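PDB 1RWZ: DNA polymerase sliding clamp from Archaeoglobus fulgidus, which forms a homotrimeric ring through which DNA passes and probably tethers DNA polymerase and other proteins to the DNA during replication. Local coordinates for residues 18-23 / 234-239; 140-145 / 193-198; 199-204 / 221-226. All coordinates share one frame; numbering follows the deposited sequence.

How the contacts relate
Contacts 1 and 3 are close neighbours, their centres about 8 Å apart, because strands 221-227 and 232-238 follow each other in the chain and pair antiparallel in one large sheet. Contact 2 lies farther out, its centre about 10 Å from that of contact 3 and about 15 Å from that of contact 1; it shares helix 195-201 with contact 3. Along the chain, contact 1 opens first and closes last, with contact 2 and then contact 3 in between. Contacts 2 and 3 therefore organise the C-terminal domain internally, whereas contact 1 brings its last strand against the N-terminal domain, joining the two halves of each ring subunit.

Contact 1 of 3, residues 18-23 / 234-239; sequences IVALVS and VEYILA
Tyr236 reaches from strand 232-238 to the turn at residues 20-23, ending beside Ala20 and Leu21. The ring meets the two residues differently. Leu21 comes to its edge, near the ring plane, with CD1 4.2 Å from Tyr236 CE2, while the Ala20 methyl meets the far end of the side chain, CB lying 4.0 Å from Tyr236 OH. With CG anti to its carbonyl carbon (chi1 -79°), the tyrosine carries its hydroxyl across to the turn even though the CB bond does not itself point there. Both Ala20 and Leu21 do have CB directed at the strand. Ile18 O accepts from Leu21 N at 3.0 Å and from Val22 N at 3.1 Å, two bonds that hold the turn.

The tyrosine hydroxyl finds its polar partner just before this turn, donating to the backbone oxygen of Ala17. Phe201 of helix 195-201 stacks with the ring, and Val47 of strand 45-52 touches both Leu21 and Tyr236. Tyr236 thus bridges the N- and C-terminal domains of the subunit with a mixed chemistry: the hydrocarbon part of the ring is buried among apolar groups, and the hydroxyl is satisfied by a main-chain carbonyl, which should fix both the reach and the direction of the side chain.

Contact 2 of 3, residues 140-145 / 193-198; sequences KAIAAA and FSVDYL
This is a small, buried helix-helix contact, apolar in its side chains, within the C-terminal domain, where helix 135-146 lies beside the start of helix 195-201. In the PCNA fold, helices of this kind line the inner, DNA-facing side of the ring. Ile142 carries the contact from one helix, and Val195 and Leu198, one turn apart, receive it on the other. The two branches of the isoleucine divide the work. CG2, anti to the backbone N, lies 4.2 Å from Val195 CG1 and 4.0 Å from Leu198 CB; the longer branch ends with CD1 3.9 Å from Leu198 CD1. Ile142 and Leu198 cross at about a right angle, with methyl groups meeting at their ends. Nearest across the backbones are Ile142 and Val195, whose CA atoms are 6.9 Å apart. Ser194 occupies the N-cap of the second helix, its OG accepting a weak but nearly straight bond from Tyr197 N (3.5 Å, 168°). Val152 of strand 151-157 touches Ala145, Val195 and Leu198, so both helices also rest on that strand. With aliphatic side chains carrying the contact, cohesion between the helices comes from dispersion and the burial of hydrocarbon, and depends on shape rather than on directional bonds.

Contact 3 of 3, residues 199-204 / 221-226; sequences KEFCKV and VRLVFE
Lys203 NZ binds Glu200 OE1 at 3.0 Å, a salt bridge within segment 199-204, on the side away from strand 221-227. The ammonium group approaches the carboxylate on its syn side, 31° out of the plane. A backbone bond from Lys203 N to Glu200 O reinforces the same turn. Across the contact itself everything is apolar. Leu223 and Phe201 meet at about a right angle: Leu223 CD1 lies 3.6 Å from Phe201 CD1 and 4.1 Å from Phe201 CE1, approaching the ring obliquely. Both side chains have CB directed across the contact. In Leu223, CG is anti to the carbonyl carbon (chi1 -59°) and CD1 continues the chain in an extended line (chi2 171°), which brings this methyl to the phenyl ring. Two residues farther along the strand, the Phe225 ring is met obliquely at two neighbouring atoms: its CE1 is 4.5 Å from Phe201 CB, and its CZ is 4.4 Å from Cys202 SG. The strand therefore offers an aliphatic and an aromatic side chain from the same face, and Phe201 and Cys202 pack against them, with Phe201 shared between the two. Around the contact, Lys199 forms a salt bridge with Asp146, Lys139 donates to the carbonyl oxygen of Cys202, and Arg222 pairs with Glu235 on the next strand.

The contact lays residues 199-204 over the large sheet near the centre of the subunit, where strand 221-227 runs between its antiparallel partners 210-215 and 232-238. Val204, the last residue of the segment, touches Arg16 and Ala17, so this segment also borders helix 8-19 of the N-terminal domain.

Contact 1 of 3, residues 18-23 / 234-239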
loop_
_atom_site.group_PDB
_atom_site.type_symbol
_atom_site.label_atom_id
_atom_site.label_comp_id
_atom_site.label_asym_id
_atom_site.label_seq_id
_atom_site.Cartn_x
_atom_site.Cartn_y
_atom_site.Cartn_z
ATOM N N ILE A 18 15.990 13.614 -11.064
ATOM C CA ILE A 18 16.963 13.470 -12.142
ATOM C C ILE A 18 16.870 12.121 -12.846
ATOM O O ILE A 18 16.877 12.060 -14.075
ATOM C CB ILE A 18 18.407 13.651 -11.618
ATOM C CG1 ILE A 18 18.597 15.081 -11.106
ATOM C CG2 ILE A 18 19.416 13.365 -12.727
ATOM C CD1 ILE A 18 19.936 15.321 -10.442
ATOM N N VAL A 19 16.774 11.044 -12.070
ATOM C CA VAL A 19 16.713 9.708 -12.654
ATOM C C VAL A 19 15.442 9.507 -13.479
ATOM O O VAL A 19 15.351 8.580 -14.287
ATOM C CB VAL A 19 16.825 8.607 -11.555
ATOM C CG1 VAL A 19 15.517 8.472 -10.803
ATOM C CG2 VAL A 19 17.235 7.280 -12.188
ATOM N N ALA A 20 14.460 10.378 -13.280
ATOM C CA ALA A 20 13.221 10.285 -14.037
ATOM C C ALA A 20 13.530 10.454 -15.527
ATOM O O ALA A 20 12.824 9.915 -16.381
ATOM C CB ALA A 20 12.244 11.364 -13.579
ATOM N N LEU A 21 14.592 11.196 -15.831
ATOM C CA LEU A 21 14.976 11.442 -17.219
ATOM C C LEU A 21 16.245 10.738 -17.687
ATOM O O LEU A 21 16.309 10.290 -18.831
ATOM C CB LEU A 21 15.135 12.948 -17.474
ATOM C CG LEU A 21 13.910 13.848 -17.289
ATOM C CD1 LEU A 21 14.256 15.253 -17.780
ATOM C CD2 LEU A 21 12.720 13.294 -18.058
ATOM N N VAL A 22 17.255 10.645 -16.823
ATOM C CA VAL A 22 18.520 10.015 -17.205
ATOM C C VAL A 22 19.070 9.043 -16.162
ATOM O O VAL A 22 18.727 9.121 -14.983
ATOM C CB VAL A 22 19.608 11.080 -17.495
ATOM C CG1 VAL A 22 19.182 11.958 -18.676
ATOM C CG2 VAL A 22 19.844 11.940 -16.261
ATOM N N SER A 23 19.940 8.137 -16.601
ATOM C CA SER A 23 20.525 7.149 -15.701
ATOM C C SER A 23 21.914 7.553 -15.219
ATOM O O SER A 23 22.460 6.944 -14.297
ATOM C CB SER A 23 20.585 5.783 -16.390
ATOM O OG SER A 23 21.413 5.832 -17.534
ATOM N N VAL A 234 13.712 22.465 -8.614
ATOM C CA VAL A 234 13.750 21.448 -9.651
ATOM C C VAL A 234 12.878 21.951 -10.785
ATOM O O VAL A 234 11.655 22.017 -10.664
ATOM C CB VAL A 234 13.212 20.095 -9.137
ATOM C CG1 VAL A 234 13.157 19.083 -10.274
ATOM C CG2 VAL A 234 14.110 19.584 -8.014
ATOM N N GLU A 235 13.525 22.333 -11.876
ATOM C CA GLU A 235 12.810 22.832 -13.035
ATOM C C GLU A 235 12.802 21.796 -14.142
ATOM O O GLU A 235 13.844 21.226 -14.481
ATOM C CB GLU A 235 13.460 24.115 -13.562
ATOM C CG GLU A 235 12.868 24.578 -14.899
ATOM C CD GLU A 235 13.458 25.884 -15.408
ATOM O OE1 GLU A 235 13.170 26.248 -16.567
ATOM O OE2 GLU A 235 14.200 26.550 -14.660
ATOM N N TYR A 236 11.615 21.540 -14.675
ATOM C CA TYR A 236 11.449 20.620 -15.789
ATOM C C TYR A 236 10.996 21.478 -16.962
ATOM O O TYR A 236 10.178 22.388 -16.800
ATOM C CB TYR A 236 10.373 19.568 -15.499
ATOM C CG TYR A 236 10.814 18.414 -14.621
ATOM C CD1 TYR A 236 10.226 18.198 -13.370
ATOM C CD2 TYR A 236 11.778 17.508 -15.061
ATOM C CE1 TYR A 236 10.587 17.102 -12.585
ATOM C CE2 TYR A 236 12.146 16.411 -14.288
ATOM C CZ TYR A 236 11.546 16.210 -13.055
ATOM O OH TYR A 236 11.886 15.103 -12.309
ATOM N N ILE A 237 11.547 21.206 -18.138
ATOM C CA ILE A 237 11.170 21.936 -19.342
ATOM C C ILE A 237 10.672 20.863 -20.296
ATOM O O ILE A 237 11.336 19.844 -20.493
ATOM C CB ILE A 237 12.373 22.681 -19.956
ATOM C CG1 ILE A 237 12.920 23.687 -18.938
ATOM C CG2 ILE A 237 11.940 23.405 -21.235
ATOM C CD1 ILE A 237 14.174 24.412 -19.377
ATOM N N LEU A 238 9.496 21.089 -20.869
ATOM C CA LEU A 238 8.882 20.117 -21.762
ATOM C C LEU A 238 8.567 20.705 -23.128
ATOM O O LEU A 238 7.903 21.738 -23.227
ATOM C CB LEU A 238 7.593 19.584 -21.124
ATOM C CG LEU A 238 6.741 18.587 -21.911
ATOM C CD1 LEU A 238 7.573 17.354 -22.241
ATOM C CD2 LEU A 238 5.511 18.201 -21.097
ATOM N N ALA A 239 9.046 20.034 -24.175
ATOM C CA ALA A 239 8.804 20.471 -25.554
ATOM C C ALA A 239 7.307 20.428 -25.854
ATOM O O ALA A 239 6.582 19.567 -25.349
ATOM C CB ALA A 239 9.568 19.564 -26.534
#

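Contact 2 of 3, residues 140-145 / 193-198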
loop_
_atom_site.group_PDB
_atom_site.type_symbol
_atom_site.label_atom_id
_atom_site.label_comp_id
_atom_site.label_asym_id
_atom_site.label_seq_id
_atom_site.Cartn_x
_atom_site.Cartn_y
_atom_site.Cartn_z
ATOM N N LYS A 140 -2.929 17.200 -9.180
ATOM C CA LYS A 140 -4.286 16.669 -9.248
ATOM C C LYS A 140 -4.920 16.980 -10.600
ATOM O O LYS A 140 -5.657 16.161 -11.154
ATOM C CB LYS A 140 -5.147 17.262 -8.128
ATOM C CG LYS A 140 -4.793 16.764 -6.738
ATOM C CD LYS A 140 -5.552 17.562 -5.681
ATOM C CE LYS A 140 -5.235 17.083 -4.274
ATOM N NZ LYS A 140 -5.730 15.697 -4.041
ATOM N N ALA A 141 -4.637 18.167 -11.130
ATOM C CA ALA A 141 -5.184 18.564 -12.420
ATOM C C ALA A 141 -4.663 17.627 -13.506
ATOM O O ALA A 141 -5.425 17.159 -14.355
ATOM C CB ALA A 141 -4.794 20.006 -12.740
ATOM N N ILE A 142 -3.363 17.356 -13.470
ATOM C CA ILE A 142 -2.739 16.469 -14.448
ATOM C C ILE A 142 -3.292 15.051 -14.303
ATOM O O ILE A 142 -3.513 14.357 -15.295
ATOM C CB ILE A 142 -1.197 16.449 -14.279
ATOM C CG1 ILE A 142 -0.632 17.857 -14.506
ATOM C CG2 ILE A 142 -0.560 15.463 -15.251
ATOM C CD1 ILE A 142 -0.998 18.474 -15.861
ATOM N N ALA A 143 -3.524 14.623 -13.067
ATOM C CA ALA A 143 -4.060 13.288 -12.825
ATOM C C ALA A 143 -5.461 13.161 -13.413
ATOM O O ALA A 143 -5.818 12.117 -13.961
ATOM C CB ALA A 143 -4.089 12.991 -11.321
ATOM N N ALA A 144 -6.253 14.223 -13.301
ATOM C CA ALA A 144 -7.611 14.221 -13.838
ATOM C C ALA A 144 -7.561 14.194 -15.367
ATOM O O ALA A 144 -8.283 13.430 -16.010
ATOM C CB ALA A 144 -8.365 15.456 -13.360
ATOM N N ALA A 145 -6.703 15.032 -15.939
ATOM C CA ALA A 145 -6.552 15.104 -17.387
ATOM C C ALA A 145 -6.079 13.771 -17.958
ATOM O O ALA A 145 -6.503 13.363 -19.042
ATOM C CB ALA A 145 -5.566 16.203 -17.750
ATOM N N PHE A 193 0.703 19.937 -24.530
ATOM C CA PHE A 193 1.775 19.069 -24.043
ATOM C C PHE A 193 1.349 17.638 -23.760
ATOM O O PHE A 193 0.164 17.349 -23.593
ATOM C CB PHE A 193 2.377 19.633 -22.747
ATOM C CG PHE A 193 2.872 21.040 -22.873
ATOM C CD1 PHE A 193 2.085 22.110 -22.448
ATOM C CD2 PHE A 193 4.108 21.300 -23.455
ATOM C CE1 PHE A 193 2.523 23.422 -22.608
ATOM C CE2 PHE A 193 4.559 22.606 -23.622
ATOM C CZ PHE A 193 3.764 23.672 -23.200
ATOM N N SER A 194 2.342 16.755 -23.692
ATOM C CA SER A 194 2.131 15.344 -23.396
ATOM C C SER A 194 1.858 15.133 -21.912
ATOM O O SER A 194 2.652 15.542 -21.061
ATOM C CB SER A 194 3.366 14.533 -23.787
ATOM O OG SER A 194 3.454 13.349 -23.007
ATOM N N VAL A 195 0.742 14.480 -21.607
ATOM C CA VAL A 195 0.368 14.202 -20.223
ATOM C C VAL A 195 1.349 13.234 -19.566
ATOM O O VAL A 195 1.634 13.355 -18.375
ATOM C CB VAL A 195 -1.061 13.605 -20.135
ATOM C CG1 VAL A 195 -1.352 13.133 -18.714
ATOM C CG2 VAL A 195 -2.084 14.650 -20.544
ATOM N N ASP A 196 1.866 12.278 -20.339
ATOM C CA ASP A 196 2.806 11.292 -19.806
ATOM C C ASP A 196 3.985 11.944 -19.092
ATOM O O ASP A 196 4.336 11.558 -17.971
ATOM C CB ASP A 196 3.340 10.383 -20.919
ATOM C CG ASP A 196 2.272 9.479 -21.508
ATOM O OD1 ASP A 196 1.537 8.835 -20.731
ATOM O OD2 ASP A 196 2.178 9.400 -22.755
ATOM N N TYR A 197 4.605 12.923 -19.741
ATOM C CA TYR A 197 5.735 13.612 -19.135
ATOM C C TYR A 197 5.323 14.457 -17.934
ATOM O O TYR A 197 6.004 14.454 -16.909
ATOM C CB TYR A 197 6.446 14.503 -20.153
ATOM C CG TYR A 197 7.450 13.766 -21.010
ATOM C CD1 TYR A 197 7.057 13.106 -22.176
ATOM C CD2 TYR A 197 8.796 13.731 -20.653
ATOM C CE1 TYR A 197 7.987 12.431 -22.968
ATOM C CE2 TYR A 197 9.734 13.056 -21.435
ATOM C CZ TYR A 197 9.320 12.411 -22.592
ATOM O OH TYR A 197 10.252 11.757 -23.369
ATOM N N LEU A 198 4.215 15.179 -18.064
ATOM C CA LEU A 198 3.735 16.030 -16.979
ATOM C C LEU A 198 3.442 15.203 -15.733
ATOM O O LEU A 198 3.743 15.619 -14.613
ATOM C CB LEU A 198 2.475 16.784 -17.412
ATOM C CG LEU A 198 2.685 17.828 -18.518
ATOM C CD1 LEU A 198 1.344 18.354 -19.002
ATOM C CD2 LEU A 198 3.547 18.965 -17.980
#

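Contact 3 of 3, residues 199-204 / 221-226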
loop_
_atom_site.group_PDB
_atom_site.type_symbol
_atom_site.label_atom_id
_atom_site.label_comp_id
_atom_site.label_asym_id
_atom_site.label_seq_id
_atom_site.Cartn_x
_atom_site.Cartn_y
_atom_site.Cartn_z
ATOM N N LYS A 199 2.862 14.026 -15.935
ATOM C CA LYS A 199 2.538 13.148 -14.819
ATOM C C LYS A 199 3.822 12.689 -14.130
ATOM O O LYS A 199 3.893 12.655 -12.899
ATOM C CB LYS A 199 1.737 11.942 -15.321
ATOM C CG LYS A 199 1.154 11.070 -14.226
ATOM C CD LYS A 199 0.285 9.983 -14.834
ATOM C CE LYS A 199 -0.335 9.091 -13.774
ATOM N NZ LYS A 199 -1.105 7.979 -14.402
ATOM N N GLU A 200 4.840 12.355 -14.921
ATOM C CA GLU A 200 6.120 11.908 -14.377
ATOM C C GLU A 200 6.783 13.024 -13.566
ATOM O O GLU A 200 7.320 12.780 -12.482
ATOM C CB GLU A 200 7.049 11.464 -15.515
ATOM C CG GLU A 200 8.327 10.759 -15.072
ATOM C CD GLU A 200 8.063 9.474 -14.302
ATOM O OE1 GLU A 200 7.092 8.761 -14.632
ATOM O OE2 GLU A 200 8.837 9.167 -13.371
ATOM N N PHE A 201 6.738 14.246 -14.091
ATOM C CA PHE A 201 7.321 15.403 -13.406
ATOM C C PHE A 201 6.748 15.554 -11.994
ATOM O O PHE A 201 7.483 15.768 -11.034
ATOM C CB PHE A 201 7.002 16.699 -14.158
ATOM C CG PHE A 201 7.606 16.797 -15.533
ATOM C CD1 PHE A 201 7.114 17.735 -16.441
ATOM C CD2 PHE A 201 8.671 15.989 -15.916
ATOM C CE1 PHE A 201 7.673 17.870 -17.713
ATOM C CE2 PHE A 201 9.238 16.117 -17.192
ATOM C CZ PHE A 201 8.738 17.059 -18.087
ATOM N N CYS A 202 5.427 15.455 -11.890
ATOM C CA CYS A 202 4.733 15.629 -10.619
ATOM C C CYS A 202 4.987 14.572 -9.553
ATOM O O CYS A 202 4.596 14.755 -8.400
ATOM C CB CYS A 202 3.226 15.744 -10.864
ATOM S SG CYS A 202 2.753 17.219 -11.783
ATOM N N LYS A 203 5.647 13.478 -9.917
ATOM C CA LYS A 203 5.908 12.426 -8.941
ATOM C C LYS A 203 6.817 12.842 -7.784
ATOM O O LYS A 203 6.805 12.206 -6.729
ATOM C CB LYS A 203 6.479 11.190 -9.639
ATOM C CG LYS A 203 5.422 10.434 -10.425
ATOM C CD LYS A 203 5.992 9.215 -11.119
ATOM C CE LYS A 203 4.894 8.482 -11.871
ATOM N NZ LYS A 203 5.418 7.313 -12.631
ATOM N N VAL A 204 7.593 13.904 -7.968
ATOM C CA VAL A 204 8.482 14.370 -6.904
ATOM C C VAL A 204 7.894 15.556 -6.145
ATOM O O VAL A 204 8.527 16.095 -5.234
ATOM C CB VAL A 204 9.872 14.785 -7.451
ATOM C CG1 VAL A 204 10.575 13.576 -8.060
ATOM C CG2 VAL A 204 9.725 15.900 -8.480
ATOM N N VAL A 221 7.285 24.531 -22.132
ATOM C CA VAL A 221 6.817 25.114 -20.882
ATOM C C VAL A 221 7.890 24.891 -19.819
ATOM O O VAL A 221 8.597 23.880 -19.846
ATOM C CB VAL A 221 5.472 24.470 -20.426
ATOM C CG1 VAL A 221 5.640 22.962 -20.230
ATOM C CG2 VAL A 221 4.980 25.130 -19.142
ATOM N N ARG A 222 8.046 25.859 -18.917
ATOM C CA ARG A 222 9.001 25.736 -17.822
ATOM C C ARG A 222 8.173 25.514 -16.558
ATOM O O ARG A 222 7.277 26.301 -16.258
ATOM C CB ARG A 222 9.828 27.015 -17.636
ATOM C CG ARG A 222 10.810 27.354 -18.750
ATOM C CD ARG A 222 11.529 28.667 -18.414
ATOM N NE ARG A 222 12.250 28.579 -17.146
ATOM C CZ ARG A 222 12.548 29.616 -16.365
ATOM N NH1 ARG A 222 12.189 30.847 -16.713
ATOM N NH2 ARG A 222 13.199 29.420 -15.223
ATOM N N LEU A 223 8.472 24.439 -15.839
ATOM C CA LEU A 223 7.774 24.102 -14.604
ATOM C C LEU A 223 8.807 24.143 -13.489
ATOM O O LEU A 223 9.583 23.208 -13.313
ATOM C CB LEU A 223 7.161 22.703 -14.714
ATOM C CG LEU A 223 6.158 22.558 -15.866
ATOM C CD1 LEU A 223 5.774 21.096 -16.038
ATOM C CD2 LEU A 223 4.926 23.410 -15.594
ATOM N N VAL A 224 8.825 25.242 -12.746
ATOM C CA VAL A 224 9.789 25.394 -11.675
ATOM C C VAL A 224 9.183 24.986 -10.341
ATOM O O VAL A 224 8.371 25.714 -9.765
ATOM C CB VAL A 224 10.288 26.849 -11.589
ATOM C CG1 VAL A 224 11.432 26.961 -10.587
ATOM C CG2 VAL A 224 10.750 27.316 -12.969
ATOM N N PHE A 225 9.575 23.809 -9.867
ATOM C CA PHE A 225 9.098 23.296 -8.591
ATOM C C PHE A 225 10.096 23.652 -7.485
ATOM O O PHE A 225 11.311 23.586 -7.687
ATOM C CB PHE A 225 8.975 21.764 -8.611
ATOM C CG PHE A 225 7.931 21.233 -9.546
ATOM C CD1 PHE A 225 8.236 20.975 -10.882
ATOM C CD2 PHE A 225 6.652 20.945 -9.084
ATOM C CE1 PHE A 225 7.283 20.433 -11.738
ATOM C CE2 PHE A 225 5.689 20.405 -9.932
ATOM C CZ PHE A 225 6.008 20.145 -11.267
ATOM N N GLU A 226 9.576 24.040 -6.324
ATOM C CA GLU A 226 10.413 24.328 -5.163
ATOM C C GLU A 226 9.981 23.233 -4.200
ATOM O O GLU A 226 8.840 23.205 -3.733
ATOM C CB GLU A 226 10.141 25.739 -4.636
ATOM C CG GLU A 226 10.586 26.780 -5.656
ATOM C CD GLU A 226 10.412 28.208 -5.194
ATOM O OE1 GLU A 226 11.215 28.674 -4.360
ATOM O OE2 GLU A 226 9.467 28.863 -5.672
#